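PDB 6SKY: Serine/threonine-protein kinase Tel1 from Chaetomium thermophilum, which phosphorylates serine and threonine residues of proteins with ATP and, as an ATM-family kinase, probably activates checkpoint signalling in response to DNA damage. Local coordinates for residues R2680-D2685 with R2716-M2721; A1633-G1638 with A2089-D2094. One frame throughout, in Å; residues are numbered along the deposited sequence.

Contact 1: residues R2680-D2685 with R2716-M2721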
ATOM      1  N   ARG A2680     -17.612  13.589 -46.884  1.00 29.13           N
ATOM      2  CA  ARG A2680     -17.909  15.011 -46.792  1.00 29.13           C
ATOM      3  C   ARG A2680     -16.674  15.812 -46.407  1.00 29.13           C
ATOM      4  O   ARG A2680     -16.461  16.912 -46.921  1.00 29.13           O
ATOM      5  CB  ARG A2680     -19.036  15.236 -45.796  1.00 29.13           C
ATOM      6  CG  ARG A2680     -19.180  16.645 -45.341  1.00 29.13           C
ATOM      7  CD  ARG A2680     -20.496  16.862 -44.660  1.00 29.13           C
ATOM      8  NE  ARG A2680     -20.603  16.128 -43.412  1.00 29.13           N
ATOM      9  CZ  ARG A2680     -21.453  15.135 -43.205  1.00 29.13           C
ATOM     10  NH1 ARG A2680     -21.492  14.529 -42.034  1.00 29.13           N
ATOM     11  NH2 ARG A2680     -22.272  14.754 -44.169  1.00 29.13           N
ATOM     12  N   TYR A2681     -15.834  15.280 -45.523  1.00 28.93           N
ATOM     13  CA  TYR A2681     -14.685  16.045 -45.064  1.00 28.93           C
ATOM     14  C   TYR A2681     -13.397  15.734 -45.803  1.00 28.93           C
ATOM     15  O   TYR A2681     -12.471  16.545 -45.750  1.00 28.93           O
ATOM     16  CB  TYR A2681     -14.463  15.832 -43.567  1.00 28.93           C
ATOM     17  CG  TYR A2681     -15.590  16.363 -42.737  1.00 28.93           C
ATOM     18  CD1 TYR A2681     -15.725  17.712 -42.507  1.00 28.93           C
ATOM     19  CD2 TYR A2681     -16.526  15.519 -42.194  1.00 28.93           C
ATOM     20  CE1 TYR A2681     -16.751  18.197 -41.763  1.00 28.93           C
ATOM     21  CE2 TYR A2681     -17.555  15.999 -41.451  1.00 28.93           C
ATOM     22  CZ  TYR A2681     -17.669  17.338 -41.243  1.00 28.93           C
ATOM     23  OH  TYR A2681     -18.708  17.822 -40.493  1.00 28.93           O
ATOM     24  N   TYR A2682     -13.304  14.601 -46.487  1.00 31.86           N
ATOM     25  CA  TYR A2682     -12.120  14.246 -47.269  1.00 31.86           C
ATOM     26  C   TYR A2682     -12.558  13.701 -48.616  1.00 31.86           C
ATOM     27  O   TYR A2682     -12.611  12.487 -48.825  1.00 31.86           O
ATOM     28  CB  TYR A2682     -11.259  13.223 -46.535  1.00 31.86           C
ATOM     29  CG  TYR A2682     -10.662  13.718 -45.254  1.00 31.86           C
ATOM     30  CD1 TYR A2682      -9.491  14.440 -45.253  1.00 31.86           C
ATOM     31  CD2 TYR A2682     -11.260  13.447 -44.040  1.00 31.86           C
ATOM     32  CE1 TYR A2682      -8.942  14.888 -44.086  1.00 31.86           C
ATOM     33  CE2 TYR A2682     -10.716  13.890 -42.870  1.00 31.86           C
ATOM     34  CZ  TYR A2682      -9.557  14.609 -42.902  1.00 31.86           C
ATOM     35  OH  TYR A2682      -9.003  15.055 -41.734  1.00 31.86           O
ATOM     36  N   PRO A2683     -12.876  14.581 -49.568  1.00 35.48           N
ATOM     37  CA  PRO A2683     -13.360  14.108 -50.871  1.00 35.48           C
ATOM     38  C   PRO A2683     -12.310  13.401 -51.713  1.00 35.48           C
ATOM     39  O   PRO A2683     -12.671  12.799 -52.728  1.00 35.48           O
ATOM     40  CB  PRO A2683     -13.833  15.395 -51.552  1.00 35.48           C
ATOM     41  CG  PRO A2683     -14.025  16.361 -50.453  1.00 35.48           C
ATOM     42  CD  PRO A2683     -12.985  16.040 -49.450  1.00 35.48           C
ATOM     43  N   LYS A2684     -11.037  13.446 -51.339  1.00 41.21           N
ATOM     44  CA  LYS A2684      -9.991  12.758 -52.079  1.00 41.21           C
ATOM     45  C   LYS A2684      -9.645  11.393 -51.502  1.00 41.21           C
ATOM     46  O   LYS A2684      -8.808  10.692 -52.074  1.00 41.21           O
ATOM     47  CB  LYS A2684      -8.728  13.616 -52.130  1.00 41.21           C
ATOM     48  CG  LYS A2684      -8.884  14.906 -52.897  1.00 41.21           C
ATOM     49  CD  LYS A2684      -7.579  15.674 -52.934  1.00 41.21           C
ATOM     50  CE  LYS A2684      -7.739  16.983 -53.680  1.00 41.21           C
ATOM     51  NZ  LYS A2684      -6.433  17.667 -53.897  1.00 41.21           N
ATOM     52  N   ASP A2685     -10.251  11.005 -50.388  1.00 38.89           N
ATOM     53  CA  ASP A2685      -9.975   9.716 -49.781  1.00 38.89           C
ATOM     54  C   ASP A2685     -10.792   8.621 -50.453  1.00 38.89           C
ATOM     55  O   ASP A2685     -11.699   8.878 -51.244  1.00 38.89           O
ATOM     56  CB  ASP A2685     -10.287   9.747 -48.289  1.00 38.89           C
ATOM     57  CG  ASP A2685      -9.210  10.422 -47.484  1.00 38.89           C
ATOM     58  OD1 ASP A2685      -8.246  10.934 -48.084  1.00 38.89           O
ATOM     59  OD2 ASP A2685      -9.323  10.434 -46.244  1.00 38.89           O
ATOM     60  N   ARG A2716      -4.977   6.142 -46.719  1.00 36.61           N
ATOM     61  CA  ARG A2716      -5.867   6.920 -47.568  1.00 36.61           C
ATOM     62  C   ARG A2716      -7.249   7.045 -46.947  1.00 36.61           C
ATOM     63  O   ARG A2716      -8.247   7.132 -47.653  1.00 36.61           O
ATOM     64  CB  ARG A2716      -5.978   6.295 -48.952  1.00 36.61           C
ATOM     65  CG  ARG A2716      -4.690   6.240 -49.716  1.00 36.61           C
ATOM     66  CD  ARG A2716      -4.978   5.960 -51.162  1.00 36.61           C
ATOM     67  NE  ARG A2716      -5.924   6.926 -51.707  1.00 36.61           N
ATOM     68  CZ  ARG A2716      -6.539   6.789 -52.876  1.00 36.61           C
ATOM     69  NH1 ARG A2716      -7.385   7.716 -53.296  1.00 36.61           N
ATOM     70  NH2 ARG A2716      -6.309   5.720 -53.623  1.00 36.61           N
ATOM     71  N   PHE A2717      -7.315   7.044 -45.624  1.00 31.26           N
ATOM     72  CA  PHE A2717      -8.584   7.085 -44.912  1.00 31.26           C
ATOM     73  C   PHE A2717      -8.301   7.769 -43.587  1.00 31.26           C
ATOM     74  O   PHE A2717      -7.585   7.214 -42.754  1.00 31.26           O
ATOM     75  CB  PHE A2717      -9.131   5.679 -44.713  1.00 31.26           C
ATOM     76  CG  PHE A2717     -10.621   5.599 -44.659  1.00 31.26           C
ATOM     77  CD1 PHE A2717     -11.378   5.837 -45.777  1.00 31.26           C
ATOM     78  CD2 PHE A2717     -11.261   5.243 -43.500  1.00 31.26           C
ATOM     79  CE1 PHE A2717     -12.737   5.749 -45.729  1.00 31.26           C
ATOM     80  CE2 PHE A2717     -12.619   5.152 -43.458  1.00 31.26           C
ATOM     81  CZ  PHE A2717     -13.356   5.403 -44.572  1.00 31.26           C
ATOM     82  N   HIS A2718      -8.827   8.964 -43.402  1.00 31.38           N
ATOM     83  CA  HIS A2718      -8.503   9.716 -42.206  1.00 31.38           C
ATOM     84  C   HIS A2718      -9.716   9.828 -41.302  1.00 31.38           C
ATOM     85  O   HIS A2718     -10.829   9.984 -41.798  1.00 31.38           O
ATOM     86  CB  HIS A2718      -8.011  11.121 -42.554  1.00 31.38           C
ATOM     87  CG  HIS A2718      -6.873  11.142 -43.519  1.00 31.38           C
ATOM     88  ND1 HIS A2718      -7.056  11.184 -44.882  1.00 31.38           N
ATOM     89  CD2 HIS A2718      -5.536  11.122 -43.319  1.00 31.38           C
ATOM     90  CE1 HIS A2718      -5.880  11.189 -45.481  1.00 31.38           C
ATOM     91  NE2 HIS A2718      -4.941  11.152 -44.555  1.00 31.38           N
ATOM     92  N   PRO A2719      -9.535   9.771 -39.988  1.00 26.24           N
ATOM     93  CA  PRO A2719     -10.686   9.823 -39.081  1.00 26.24           C
ATOM     94  C   PRO A2719     -11.397  11.164 -39.111  1.00 26.24           C
ATOM     95  O   PRO A2719     -10.791  12.213 -39.325  1.00 26.24           O
ATOM     96  CB  PRO A2719     -10.059   9.563 -37.710  1.00 26.24           C
ATOM     97  CG  PRO A2719      -8.632   9.847 -37.878  1.00 26.24           C
ATOM     98  CD  PRO A2719      -8.283   9.512 -39.268  1.00 26.24           C
ATOM     99  N   VAL A2720     -12.709  11.118 -38.884  1.00 24.59           N
ATOM    100  CA  VAL A2720     -13.552  12.305 -38.931  1.00 24.59           C
ATOM    101  C   VAL A2720     -14.467  12.386 -37.720  1.00 24.59           C
ATOM    102  O   VAL A2720     -15.428  13.154 -37.720  1.00 24.59           O
ATOM    103  CB  VAL A2720     -14.402  12.328 -40.209  1.00 24.59           C
ATOM    104  CG1 VAL A2720     -13.536  12.380 -41.420  1.00 24.59           C
ATOM    105  CG2 VAL A2720     -15.284  11.132 -40.244  1.00 24.59           C
ATOM    106  N   MET A2721     -14.200  11.600 -36.685  1.00 25.26           N
ATOM    107  CA  MET A2721     -15.155  11.531 -35.588  1.00 25.26           C
ATOM    108  C   MET A2721     -15.174  12.811 -34.770  1.00 25.26           C
ATOM    109  O   MET A2721     -16.197  13.146 -34.167  1.00 25.26           O
ATOM    110  CB  MET A2721     -14.840  10.336 -34.707  1.00 25.26           C
ATOM    111  CG  MET A2721     -15.816  10.095 -33.593  1.00 25.26           C
ATOM    112  SD  MET A2721     -17.430   9.601 -34.161  1.00 25.26           S
ATOM    113  CE  MET A2721     -18.360   9.885 -32.671  1.00 25.26           C
TER

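Contact 2: residues A1633-G1638 with A2089-D2094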
ATOM      1  N   ALA A1633     -30.134  37.599  -0.446  1.00 30.93           N
ATOM      2  CA  ALA A1633     -29.790  36.781  -1.599  1.00 30.93           C
ATOM      3  C   ALA A1633     -28.636  35.847  -1.286  1.00 30.93           C
ATOM      4  O   ALA A1633     -28.606  34.708  -1.757  1.00 30.93           O
ATOM      5  CB  ALA A1633     -29.445  37.667  -2.788  1.00 30.93           C
ATOM      6  N   GLY A1634     -27.673  36.310  -0.495  1.00 28.87           N
ATOM      7  CA  GLY A1634     -26.606  35.432  -0.061  1.00 28.87           C
ATOM      8  C   GLY A1634     -27.101  34.313   0.824  1.00 28.87           C
ATOM      9  O   GLY A1634     -26.634  33.186   0.726  1.00 28.87           O
ATOM     10  N   ARG A1635     -28.053  34.606   1.699  1.00 34.04           N
ATOM     11  CA  ARG A1635     -28.616  33.554   2.533  1.00 34.04           C
ATOM     12  C   ARG A1635     -29.324  32.499   1.691  1.00 34.04           C
ATOM     13  O   ARG A1635     -29.185  31.298   1.940  1.00 34.04           O
ATOM     14  CB  ARG A1635     -29.568  34.164   3.548  1.00 34.04           C
ATOM     15  CG  ARG A1635     -29.745  33.354   4.780  1.00 34.04           C
ATOM     16  CD  ARG A1635     -31.015  33.751   5.459  1.00 34.04           C
ATOM     17  NE  ARG A1635     -30.795  34.569   6.638  1.00 34.04           N
ATOM     18  CZ  ARG A1635     -31.774  35.154   7.315  1.00 34.04           C
ATOM     19  NH1 ARG A1635     -33.025  35.016   6.914  1.00 34.04           N
ATOM     20  NH2 ARG A1635     -31.501  35.880   8.383  1.00 34.04           N
ATOM     21  N   VAL A1636     -30.056  32.927   0.664  1.00 31.12           N
ATOM     22  CA  VAL A1636     -30.750  31.974  -0.199  1.00 31.12           C
ATOM     23  C   VAL A1636     -29.762  31.155  -1.023  1.00 31.12           C
ATOM     24  O   VAL A1636     -29.904  29.934  -1.147  1.00 31.12           O
ATOM     25  CB  VAL A1636     -31.762  32.711  -1.091  1.00 31.12           C
ATOM     26  CG1 VAL A1636     -32.302  31.796  -2.153  1.00 31.12           C
ATOM     27  CG2 VAL A1636     -32.885  33.243  -0.252  1.00 31.12           C
ATOM     28  N   LEU A1637     -28.746  31.800  -1.596  1.00 27.92           N
ATOM     29  CA  LEU A1637     -27.751  31.065  -2.371  1.00 27.92           C
ATOM     30  C   LEU A1637     -26.954  30.110  -1.498  1.00 27.92           C
ATOM     31  O   LEU A1637     -26.611  29.005  -1.928  1.00 27.92           O
ATOM     32  CB  LEU A1637     -26.805  32.031  -3.067  1.00 27.92           C
ATOM     33  CG  LEU A1637     -27.318  32.849  -4.237  1.00 27.92           C
ATOM     34  CD1 LEU A1637     -26.230  33.785  -4.681  1.00 27.92           C
ATOM     35  CD2 LEU A1637     -27.715  31.940  -5.357  1.00 27.92           C
ATOM     36  N   GLY A1638     -26.636  30.520  -0.272  1.00 24.70           N
ATOM     37  CA  GLY A1638     -25.899  29.651   0.618  1.00 24.70           C
ATOM     38  C   GLY A1638     -26.708  28.451   1.048  1.00 24.70           C
ATOM     39  O   GLY A1638     -26.182  27.346   1.138  1.00 24.70           O
ATOM     40  N   ALA A2089     -21.375  28.159   4.760  1.00 19.73           N
ATOM     41  CA  ALA A2089     -20.906  28.191   6.141  1.00 19.73           C
ATOM     42  C   ALA A2089     -21.569  29.308   6.934  1.00 19.73           C
ATOM     43  O   ALA A2089     -22.017  29.098   8.067  1.00 19.73           O
ATOM     44  CB  ALA A2089     -19.392  28.349   6.165  1.00 19.73           C
ATOM     45  N   LEU A2090     -21.618  30.514   6.366  1.00 19.61           N
ATOM     46  CA  LEU A2090     -22.272  31.622   7.054  1.00 19.61           C
ATOM     47  C   LEU A2090     -23.753  31.355   7.264  1.00 19.61           C
ATOM     48  O   LEU A2090     -24.317  31.758   8.284  1.00 19.61           O
ATOM     49  CB  LEU A2090     -22.074  32.918   6.282  1.00 19.61           C
ATOM     50  CG  LEU A2090     -20.672  33.507   6.247  1.00 19.61           C
ATOM     51  CD1 LEU A2090     -20.577  34.516   5.149  1.00 19.61           C
ATOM     52  CD2 LEU A2090     -20.353  34.150   7.550  1.00 19.61           C
ATOM     53  N   THR A2091     -24.394  30.650   6.337  1.00 24.90           N
ATOM     54  CA  THR A2091     -25.808  30.341   6.507  1.00 24.90           C
ATOM     55  C   THR A2091     -26.037  29.326   7.621  1.00 24.90           C
ATOM     56  O   THR A2091     -26.989  29.459   8.391  1.00 24.90           O
ATOM     57  CB  THR A2091     -26.388  29.846   5.189  1.00 24.90           C
ATOM     58  OG1 THR A2091     -26.220  30.860   4.201  1.00 24.90           O
ATOM     59  CG2 THR A2091     -27.842  29.563   5.326  1.00 24.90           C
ATOM     60  N   GLU A2092     -25.178  28.312   7.741  1.00 26.64           N
ATOM     61  CA  GLU A2092     -25.338  27.366   8.848  1.00 26.64           C
ATOM     62  C   GLU A2092     -25.059  28.025  10.194  1.00 26.64           C
ATOM     63  O   GLU A2092     -25.743  27.744  11.189  1.00 26.64           O
ATOM     64  CB  GLU A2092     -24.433  26.153   8.651  1.00 26.64           C
ATOM     65  CG  GLU A2092     -24.872  25.231   7.518  1.00 26.64           C
ATOM     66  CD  GLU A2092     -23.882  24.110   7.232  1.00 26.64           C
ATOM     67  OE1 GLU A2092     -22.658  24.341   7.354  1.00 26.64           O
ATOM     68  OE2 GLU A2092     -24.329  22.997   6.880  1.00 26.64           O
ATOM     69  N   LEU A2093     -24.053  28.895  10.246  1.00 25.83           N
ATOM     70  CA  LEU A2093     -23.821  29.693  11.446  1.00 25.83           C
ATOM     71  C   LEU A2093     -25.064  30.484  11.828  1.00 25.83           C
ATOM     72  O   LEU A2093     -25.506  30.454  12.981  1.00 25.83           O
ATOM     73  CB  LEU A2093     -22.635  30.625  11.218  1.00 25.83           C
ATOM     74  CG  LEU A2093     -22.247  31.614  12.306  1.00 25.83           C
ATOM     75  CD1 LEU A2093     -22.143  30.929  13.621  1.00 25.83           C
ATOM     76  CD2 LEU A2093     -20.937  32.246  11.964  1.00 25.83           C
ATOM     77  N   ASP A2094     -25.637  31.208  10.868  1.00 33.46           N
ATOM     78  CA  ASP A2094     -26.835  31.989  11.144  1.00 33.46           C
ATOM     79  C   ASP A2094     -27.987  31.106  11.589  1.00 33.46           C
ATOM     80  O   ASP A2094     -28.821  31.527  12.393  1.00 33.46           O
ATOM     81  CB  ASP A2094     -27.228  32.779   9.904  1.00 33.46           C
ATOM     82  CG  ASP A2094     -27.944  34.064  10.235  1.00 33.46           C
ATOM     83  OD1 ASP A2094     -28.452  34.197  11.366  1.00 33.46           O
ATOM     84  OD2 ASP A2094     -27.999  34.948   9.357  1.00 33.46           O
TER

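Contact 1: residues R2680-D2685 with R2716-M2721
The turn after helix 2670-2681 meets the loop between helices 2703-2714 and 2722-2726 within the PI3/PI4-kinase family region, away from the nucleotide and magnesium sites. Its polar core is a His-carboxylate hydrogen bond. His2718 ND1 donates to Asp2685 OD2 at 2.7 Å, on the syn lone pair and close to the imidazole plane, with an N-H...O angle of 153°. The backbone N of His2718 meets Asp2685 OD2 at 3.2 Å from above the carboxylate plane, at a more bent 138°. Asp2685 itself closes a type I turn that starts at Tyr2682, and its N donates to Tyr2682 O.

The apolar part centres on the Tyr2682 ring. His2718 CB lies over one face, 4.0 Å from the Tyr2682 ring centroid, a CH-pi contact, while the two rings are oblique, their planes 33° apart. Val2720 CG1 sits at the ring edge, 3.5 Å from Tyr2682 CE2, and also touches Tyr2681 CB. Tyr2682 OH bonds to Arg2722 at the start of helix 2722-2726, and Tyr2681 OH to Glu2727 just after it.

Chemically, the ND1 bond should restrain the imidazole, while the two donors together fix the carboxylate and satisfy OD2; the negative charge would probably also favour protonation of the second ring nitrogen.

Contact 2: residues A1633-G1638 with A2089-D2094
Helix 1627-1644 and helix 2077-2097, the latter in the FAT region, cross here within the alpha-solenoid. Their local axes approach to 8.8 Å with a signed crossing angle of -101°, so the helices run nearly perpendicular and meet over a small patch. The point of closest backbone approach is Arg1635 CA to Thr2091 CA, at 5.8 Å.

Thr2091 is the central side chain. It points at the other helix, and Thr2091 OG1 lies 3.8 Å from Gly1638 CA. Gly1638, which has no side chain, lets its CA face the Thr2091 hydroxyl directly. The hydroxyl's polar partner lies in its own helix: Thr2091 OG1 is hydrogen-bonded to Leu2087 O, one turn back. Thr2091 CG2, anti to the backbone N, packs 4.3 Å from Arg1635 CG.

Arg1635 extends past this spot, its chain bent at chi3 (-105°), and presents a guanidinium edge to Asp2094. The salt bridge is long, with Arg1635 NH2 3.8 Å from Asp2094 OD2, and the two planes stand 78° apart, which rules out a flat two-pronged pairing. Stronger partners of the guanidinium are Asp1601, through a salt bridge, and the carbonyl of Pro1595.

All five touching residues are buried, and a glycine-threonine contact with a long salt bridge beside it joins two sequence-distant helices in a near-orthogonal crossing of this alpha-solenoid.

Contact 2 closes before contact 1 opens along the chain, and the two share no helix or strand. Their centres are 55 Å apart on opposite sides of the chain's centre, with nearest atoms about 36 Å from each other. Contact 2 joins segments with 450 residues between them, tying distant parts of the helical region together. Contact 1 is local by comparison: 30 residues separate its segments, 22 of them helical, and both belong to the phosphatidylinositol 3- and 4-kinase family region. Both lie away from the nucleotide and magnesium sites. Contact 2 joins two helices of the helical solenoid, and contact 1 joins the end of helix 2670-2681 to a loop of the kinase region.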